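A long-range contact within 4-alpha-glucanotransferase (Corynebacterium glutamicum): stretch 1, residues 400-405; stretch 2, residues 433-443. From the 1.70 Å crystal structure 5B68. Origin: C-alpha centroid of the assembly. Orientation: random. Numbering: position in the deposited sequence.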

# COMPACT_ATOMS: atom_id res chain seq x y z
N ASN A 400 11.59 -3.56 -14.29
CA ASN A 400 11.01 -4.88 -14.58
C ASN A 400 9.53 -4.86 -14.99
O ASN A 400 9.08 -5.77 -15.72
CB ASN A 400 11.20 -5.81 -13.39
CG ASN A 400 12.65 -6.13 -13.13
OD1 ASN A 400 13.44 -6.34 -14.07
ND2 ASN A 400 13.00 -6.22 -11.86
N LEU A 401 8.82 -3.81 -14.57
CA LEU A 401 7.44 -3.67 -14.90
C LEU A 401 7.23 -2.54 -15.87
O LEU A 401 6.05 -2.08 -16.03
CB LEU A 401 6.55 -3.48 -13.65
CG LEU A 401 6.55 -4.55 -12.57
CD1 LEU A 401 5.51 -4.18 -11.51
CD2 LEU A 401 6.20 -5.87 -13.14
N SER A 402 8.29 -2.10 -16.57
CA SER A 402 8.18 -0.92 -17.46
C SER A 402 7.04 -0.99 -18.45
O SER A 402 6.45 -0.00 -18.79
CB SER A 402 9.51 -0.64 -18.23
OG SER A 402 9.92 -1.79 -18.98
N HIS A 403 6.81 -2.19 -18.92
CA HIS A 403 5.81 -2.50 -19.96
C HIS A 403 4.35 -2.32 -19.51
O HIS A 403 3.42 -2.36 -20.35
CB HIS A 403 6.08 -3.94 -20.46
CG HIS A 403 6.03 -5.01 -19.39
ND1 HIS A 403 5.00 -5.95 -19.30
CD2 HIS A 403 6.88 -5.32 -18.38
CE1 HIS A 403 5.20 -6.75 -18.27
NE2 HIS A 403 6.33 -6.38 -17.70
N VAL A 404 4.14 -2.16 -18.18
CA VAL A 404 2.84 -1.86 -17.65
C VAL A 404 2.80 -0.52 -16.86
O VAL A 404 1.84 -0.28 -16.16
CB VAL A 404 2.25 -3.01 -16.81
CG1 VAL A 404 2.00 -4.27 -17.65
CG2 VAL A 404 3.07 -3.34 -15.58
N LEU A 405 3.80 0.34 -17.07
CA LEU A 405 3.84 1.68 -16.42
C LEU A 405 3.78 2.76 -17.44
O LEU A 405 3.97 2.51 -18.64
CB LEU A 405 5.15 1.79 -15.61
CG LEU A 405 5.23 0.84 -14.43
CD1 LEU A 405 6.66 0.75 -13.89
CD2 LEU A 405 4.25 1.18 -13.34
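Stretch 2 433-443: VRLAEEGYIPW

Stretch 2 lies on stretch 1 as the end of one helix and the first turn of another, joined by a tight turn, and the contact is made by packing alone: with hydrogens placed, no hydrogen bond crosses between the two. The interface is small, 324 Å² summed over both sides. The register is fixed by two backbone approaches, Val 404 CA to Leu 435 CA at 4.9 Å and Leu 401 CA to Pro 442 CA at 7.7 Å. The later residue of stretch 1 thus meets the earlier helix of stretch 2, and the earlier residue meets the later helix, so the two chains run in opposite senses across the contact.

In stretch 1, Leu 401 leaves helical phi/psi at -110/19, and a 3-10 segment follows at Ser 402 and His 403. The turn is held by Val 404 N to Leu 401 O at 2.9 Å and Leu 405 N to Ser 402 O at 3.2 Å. In stretch 2, the helix that includes Arg 434 and ends at Glu 437 gives way at Glu 438, and a type I' turn runs from Glu 438 to Ile 441. Its two central residues, Gly 439 (71/20) and Tyr 440 (61/20), both have positive phi, which for glycine costs little. Gly 439 N to Ala 436 O at 3.0 Å and Tyr 440 N to Leu 435 O at 3.1 Å close off the first helix; Tyr 440 occupies the N-cap position of the next, and Pro 442, in its first turn, faces stretch 1.

Val 404 is the centre of the contact, with 81 Å² covered by stretch 2. Its CA-to-CB bond points sideways, and chi1 is -64° (m). CG1 lies over the first helix and the residue after it, 3.5 Å from Glu 438 CG, 3.7 Å from Arg 434 O and 3.9 Å from Leu 435 CA. CG2 lies between Pro 442 CG, at 4.2 Å, and Leu 435 CD1, at 4.4 Å. Leu 435, chi1 t and chi2 p, brings its CD1 to 4.3 Å from Val 404 CB.

Leu 401 points toward stretch 2. In its m, t rotamer CD2 comes within 4.1 Å of Pro 442 CB, an apolar contact with the proline ring, whose pucker is C-gamma exo.

Arg 434 and Glu 438 meet His 403 through their aliphatic carbons. Arg 434 CB lies 3.4 Å from His 403 O, while chi1 m followed by chi2 and chi3 both near 178° carries the chain onward in an extended form. In Glu 438, chi1 at -70° (m) sets CG against Val 404 and also 4.0 Å from His 403 ND1; chi2 at -64° (m) then folds the rest of the chain. That CG lies at the edge of the imidazole, near its plane, so the ring is not stacked on it. His 403 itself starts sideways, but chi1 at 58° (p) and chi2 at 108° bring the end of its side chain nearer to stretch 2.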

# COMPACT_ATOMS: atom_id res chain seq x y z
N VAL A 433 -4.25 0.70 -19.79
CA VAL A 433 -4.49 -0.36 -20.80
C VAL A 433 -3.51 -1.48 -20.76
O VAL A 433 -3.88 -2.67 -20.83
CB VAL A 433 -4.57 0.23 -22.25
CG1 VAL A 433 -4.81 -0.86 -23.30
CG2 VAL A 433 -5.64 1.30 -22.30
N ARG A 434 -2.21 -1.19 -20.73
CA ARG A 434 -1.21 -2.23 -20.79
C ARG A 434 -1.25 -3.14 -19.57
O ARG A 434 -1.04 -4.33 -19.70
CB ARG A 434 0.20 -1.65 -20.97
CG ARG A 434 0.33 -0.91 -22.28
CD ARG A 434 1.68 -0.30 -22.44
NE ARG A 434 1.65 0.31 -23.76
CZ ARG A 434 2.38 1.35 -24.18
NH1 ARG A 434 3.27 1.93 -23.38
NH2 ARG A 434 2.21 1.80 -25.42
N LEU A 435 -1.59 -2.61 -18.40
CA LEU A 435 -1.75 -3.46 -17.24
C LEU A 435 -2.88 -4.47 -17.54
O LEU A 435 -2.76 -5.59 -17.20
CB LEU A 435 -2.10 -2.64 -15.98
CG LEU A 435 -2.24 -3.48 -14.69
CD1 LEU A 435 -1.05 -4.33 -14.33
CD2 LEU A 435 -2.65 -2.61 -13.56
N ALA A 436 -3.97 -4.01 -18.15
CA ALA A 436 -5.11 -4.87 -18.47
C ALA A 436 -4.74 -5.90 -19.58
O ALA A 436 -5.24 -7.08 -19.55
CB ALA A 436 -6.30 -4.01 -18.85
N GLU A 437 -3.90 -5.49 -20.51
CA GLU A 437 -3.40 -6.37 -21.57
C GLU A 437 -2.57 -7.49 -21.00
O GLU A 437 -2.49 -8.55 -21.58
CB GLU A 437 -2.62 -5.61 -22.62
CG GLU A 437 -3.51 -4.71 -23.44
CD GLU A 437 -2.75 -3.91 -24.48
OE1 GLU A 437 -1.57 -3.65 -24.28
OE2 GLU A 437 -3.36 -3.54 -25.48
N GLU A 438 -1.92 -7.22 -19.89
CA GLU A 438 -1.12 -8.20 -19.20
C GLU A 438 -1.95 -8.98 -18.19
O GLU A 438 -1.42 -9.66 -17.37
CB GLU A 438 0.09 -7.58 -18.52
CG GLU A 438 1.13 -7.09 -19.49
CD GLU A 438 1.75 -8.21 -20.29
OE1 GLU A 438 2.09 -9.26 -19.74
OE2 GLU A 438 1.93 -8.01 -21.48
N GLY A 439 -3.25 -8.82 -18.23
CA GLY A 439 -4.13 -9.62 -17.41
C GLY A 439 -4.06 -9.30 -15.94
O GLY A 439 -4.43 -10.08 -15.12
N TYR A 440 -3.58 -8.11 -15.64
CA TYR A 440 -3.42 -7.60 -14.29
C TYR A 440 -2.45 -8.47 -13.45
O TYR A 440 -2.50 -8.46 -12.21
CB TYR A 440 -4.77 -7.41 -13.60
CG TYR A 440 -5.58 -6.30 -14.19
CD1 TYR A 440 -5.43 -4.97 -13.71
CD2 TYR A 440 -6.52 -6.53 -15.20
CE1 TYR A 440 -6.12 -3.93 -14.28
CE2 TYR A 440 -7.25 -5.49 -15.73
CZ TYR A 440 -7.01 -4.15 -15.31
OH TYR A 440 -7.69 -3.07 -15.75
N ILE A 441 -1.61 -9.26 -14.11
CA ILE A 441 -0.83 -10.20 -13.37
C ILE A 441 0.17 -9.52 -12.40
O ILE A 441 0.35 -10.04 -11.29
CB ILE A 441 -0.12 -11.21 -14.30
CG1 ILE A 441 -1.17 -12.07 -15.03
CG2 ILE A 441 0.93 -12.01 -13.54
CD1 ILE A 441 -2.01 -13.00 -14.15
N PRO A 442 0.75 -8.36 -12.78
CA PRO A 442 1.63 -7.65 -11.80
C PRO A 442 0.90 -7.16 -10.52
O PRO A 442 1.47 -7.18 -9.42
CB PRO A 442 2.15 -6.51 -12.62
CG PRO A 442 2.27 -7.11 -14.02
CD PRO A 442 0.93 -7.79 -14.11
N TRP A 443 -0.36 -6.77 -10.68
CA TRP A 443 -1.21 -6.33 -9.54
C TRP A 443 -1.53 -7.57 -8.68
O TRP A 443 -1.37 -7.58 -7.44
CB TRP A 443 -2.48 -5.69 -10.08
CG TRP A 443 -3.49 -5.24 -9.08
CD1 TRP A 443 -4.82 -5.44 -9.17
CD2 TRP A 443 -3.30 -4.38 -7.95
NE1 TRP A 443 -5.47 -4.87 -8.12
CE2 TRP A 443 -4.57 -4.15 -7.39
CE3 TRP A 443 -2.19 -3.78 -7.36
CZ2 TRP A 443 -4.76 -3.39 -6.23
CZ3 TRP A 443 -2.35 -3.04 -6.24
CH2 TRP A 443 -3.65 -2.82 -5.67